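Local coordinates for protein alpha-galactosidase 1 (Saccharomyces cerevisiae, PDB 3LRL) that hydrolyses terminal, non-reducing alpha-D-galactose residues from alpha-galactosides such as galactose oligosaccharides, galactomannans and galactolipids, at residues S22-G27 and I200-R205. The protein carries 1 engineered substitution. Sequence-based numbering, arbitrary orientation.
With GLA (alpha-D-galactopyranose), chain D.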
loop_
_atom_site.group_PDB
_atom_site.type_symbol
_atom_site.label_atom_id
_atom_site.label_comp_id
_atom_site.label_asym_id
_atom_site.label_seq_id
_atom_site.Cartn_x
_atom_site.Cartn_y
_atom_site.Cartn_z
ATOM N N SER A 22 -23.805 4.644 -21.714
ATOM C CA SER A 22 -24.019 3.347 -21.087
ATOM C C SER A 22 -23.451 2.273 -22.006
ATOM O O SER A 22 -23.578 2.379 -23.236
ATOM C CB SER A 22 -25.497 3.102 -20.865
ATOM O OG SER A 22 -25.693 1.812 -20.343
ATOM N N TYR A 23 -22.842 1.238 -21.429
ATOM C CA TYR A 23 -22.145 0.234 -22.226
ATOM C C TYR A 23 -23.127 -0.670 -22.990
ATOM O O TYR A 23 -22.814 -1.170 -24.077
ATOM C CB TYR A 23 -21.150 -0.564 -21.349
ATOM C CG TYR A 23 -21.707 -1.849 -20.749
ATOM C CD1 TYR A 23 -21.404 -3.102 -21.317
ATOM C CD2 TYR A 23 -22.554 -1.815 -19.639
ATOM C CE1 TYR A 23 -21.928 -4.284 -20.780
ATOM C CE2 TYR A 23 -23.081 -2.985 -19.104
ATOM C CZ TYR A 23 -22.760 -4.210 -19.670
ATOM O OH TYR A 23 -23.290 -5.357 -19.136
ATOM N N ASN A 24 -24.310 -0.866 -22.413
ATOM C CA ASN A 24 -25.332 -1.756 -22.956
ATOM C C ASN A 24 -26.712 -1.101 -23.143
ATOM O O ASN A 24 -27.689 -1.788 -23.510
ATOM C CB ASN A 24 -25.473 -2.994 -22.068
ATOM C CG ASN A 24 -25.928 -2.662 -20.662
ATOM O OD1 ASN A 24 -26.021 -1.496 -20.285
ATOM N ND2 ASN A 24 -26.214 -3.697 -19.872
ATOM N N GLY A 25 -26.792 0.202 -22.861
ATOM C CA GLY A 25 -28.057 0.950 -22.947
ATOM C C GLY A 25 -28.935 0.956 -21.691
ATOM O O GLY A 25 -29.988 1.614 -21.662
ATOM N N LEU A 26 -28.527 0.208 -20.662
ATOM C CA LEU A 26 -29.268 0.193 -19.388
ATOM C C LEU A 26 -28.617 1.089 -18.311
ATOM O O LEU A 26 -27.580 1.733 -18.550
ATOM C CB LEU A 26 -29.493 -1.252 -18.900
ATOM C CG LEU A 26 -30.289 -2.117 -19.883
ATOM C CD1 LEU A 26 -29.976 -3.577 -19.728
ATOM C CD2 LEU A 26 -31.801 -1.848 -19.754
ATOM N N GLY A 27 -29.239 1.159 -17.142
ATOM C CA GLY A 27 -28.703 1.926 -16.032
ATOM C C GLY A 27 -28.645 3.404 -16.313
ATOM O O GLY A 27 -27.701 4.083 -15.893
ATOM N N ILE A 200 -18.008 -2.296 -18.760
ATOM C CA ILE A 200 -18.441 -3.682 -18.789
ATOM C C ILE A 200 -19.679 -3.962 -17.939
ATOM O O ILE A 200 -20.148 -5.094 -17.926
ATOM C CB ILE A 200 -17.265 -4.655 -18.380
ATOM C CG1 ILE A 200 -16.687 -4.277 -17.003
ATOM C CG2 ILE A 200 -16.178 -4.686 -19.478
ATOM C CD1 ILE A 200 -16.041 -5.450 -16.274
ATOM N N ALA A 201 -20.200 -2.951 -17.234
ATOM C CA ALA A 201 -21.256 -3.165 -16.227
ATOM C C ALA A 201 -22.071 -1.917 -15.905
ATOM O O ALA A 201 -21.607 -0.800 -16.135
ATOM C CB ALA A 201 -20.676 -3.755 -14.940
ATOM N N ASN A 202 -23.273 -2.135 -15.356
ATOM C CA ASN A 202 -24.211 -1.066 -14.992
ATOM C C ASN A 202 -24.134 -0.558 -13.544
ATOM O O ASN A 202 -24.556 0.568 -13.252
ATOM C CB ASN A 202 -25.651 -1.509 -15.294
ATOM C CG ASN A 202 -25.867 -1.809 -16.746
ATOM O OD1 ASN A 202 -26.325 -2.903 -17.107
ATOM N ND2 ASN A 202 -25.508 -0.857 -17.601
ATOM N N SER A 203 -23.643 -1.392 -12.632
ATOM C CA SER A 203 -23.308 -0.904 -11.299
ATOM C C SER A 203 -22.232 -1.782 -10.700
ATOM O O SER A 203 -21.938 -2.850 -11.242
ATOM C CB SER A 203 -24.544 -0.829 -10.382
ATOM O OG SER A 203 -25.082 -2.112 -10.163
ATOM N N TRP A 204 -21.643 -1.324 -9.595
ATOM C CA TRP A 204 -20.617 -2.095 -8.883
ATOM C C TRP A 204 -20.648 -1.819 -7.380
ATOM O O TRP A 204 -20.565 -0.674 -6.937
ATOM C CB TRP A 204 -19.199 -1.821 -9.440
ATOM C CG TRP A 204 -18.934 -0.375 -9.671
ATOM C CD1 TRP A 204 -18.384 0.516 -8.786
ATOM C CD2 TRP A 204 -19.226 0.372 -10.861
ATOM N NE1 TRP A 204 -18.313 1.760 -9.353
ATOM C CE2 TRP A 204 -18.838 1.703 -10.622
ATOM C CE3 TRP A 204 -19.788 0.039 -12.105
ATOM C CZ2 TRP A 204 -18.985 2.712 -11.587
ATOM C CZ3 TRP A 204 -19.926 1.032 -13.066
ATOM C CH2 TRP A 204 -19.513 2.353 -12.803
ATOM N N ARG A 205 -20.764 -2.884 -6.600
ATOM C CA ARG A 205 -20.560 -2.784 -5.153
ATOM C C ARG A 205 -19.167 -2.217 -4.948
ATOM O O ARG A 205 -18.183 -2.714 -5.532
ATOM C CB ARG A 205 -20.725 -4.149 -4.487
ATOM C CG ARG A 205 -22.188 -4.594 -4.374
ATOM C CD ARG A 205 -22.869 -4.007 -3.119
ATOM N NE ARG A 205 -22.116 -4.379 -1.917
ATOM C CZ ARG A 205 -22.198 -5.561 -1.313
ATOM N NH1 ARG A 205 -23.037 -6.476 -1.750
ATOM N NH2 ARG A 205 -21.456 -5.815 -0.252
HETATM C C1 GLA D . -21.722 -11.190 -0.319
HETATM C C2 GLA D . -22.325 -9.967 -1.076
HETATM C C3 GLA D . -23.839 -10.202 -1.283
HETATM C C4 GLA D . -24.262 -11.672 -1.621
HETATM C C5 GLA D . -23.554 -12.732 -0.768
HETATM C C6 GLA D . -23.866 -14.147 -1.267
HETATM O O2 GLA D . -22.012 -8.692 -0.424
HETATM O O3 GLA D . -24.332 -9.283 -2.231
HETATM O O4 GLA D . -24.053 -12.020 -2.973
HETATM O O5 GLA D . -22.148 -12.472 -0.816
HETATM O O6 GLA D . -24.761 -14.862 -0.428
#
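Asn202 and Asn24 meet amide against amide, their side chains coming from opposite directions and bonding in both senses. ND2 of Asn202 gives a nearly straight bond (169°) to OD1 of Asn24, 2.8 Å away, while ND2 of Asn24 returns one of 2.9 Å to a lone pair of Asn202 OD1. The two amide planes are 30° apart, so the pairing is slightly twisted. CG of Asn24 sits between its backbone N and carbonyl carbon (chi1 62°), which brings OD1 back over its own loop to accept from Leu26 N at 3.1 Å, an Asx turn. Leu26 N and Asn202 ND2 grip that oxygen from opposite faces of its plane.

Beside this pair, the Tyr23 ring lies flat on the backbone of the Ile200-Ala201 peptide: Ile200 C is over its centre, 3.5 Å above the plane, and Asn24 CB backs the other face. Ring atom CE2 touches Ala201 CA at 3.4 Å, and the ring's edge meets Asn202 ND2.

An alanine in place of Asn24 would probably leave the Asn202 amide without its mate in this loop and free the turn at Leu26 to shift.

The contact ties the loop before the first TIM-barrel strand, 32-35, to the turn that leads into strand 203-205. At that strand's opposite end, Arg205 NH1 binds galactose O2 at 2.8 Å. Asn202 is buried, its OD1 accepting also from Tyr183 N and its ND2 donating also to Gly256 O, so neutral, complementary amide bonds hold the loop without any charge.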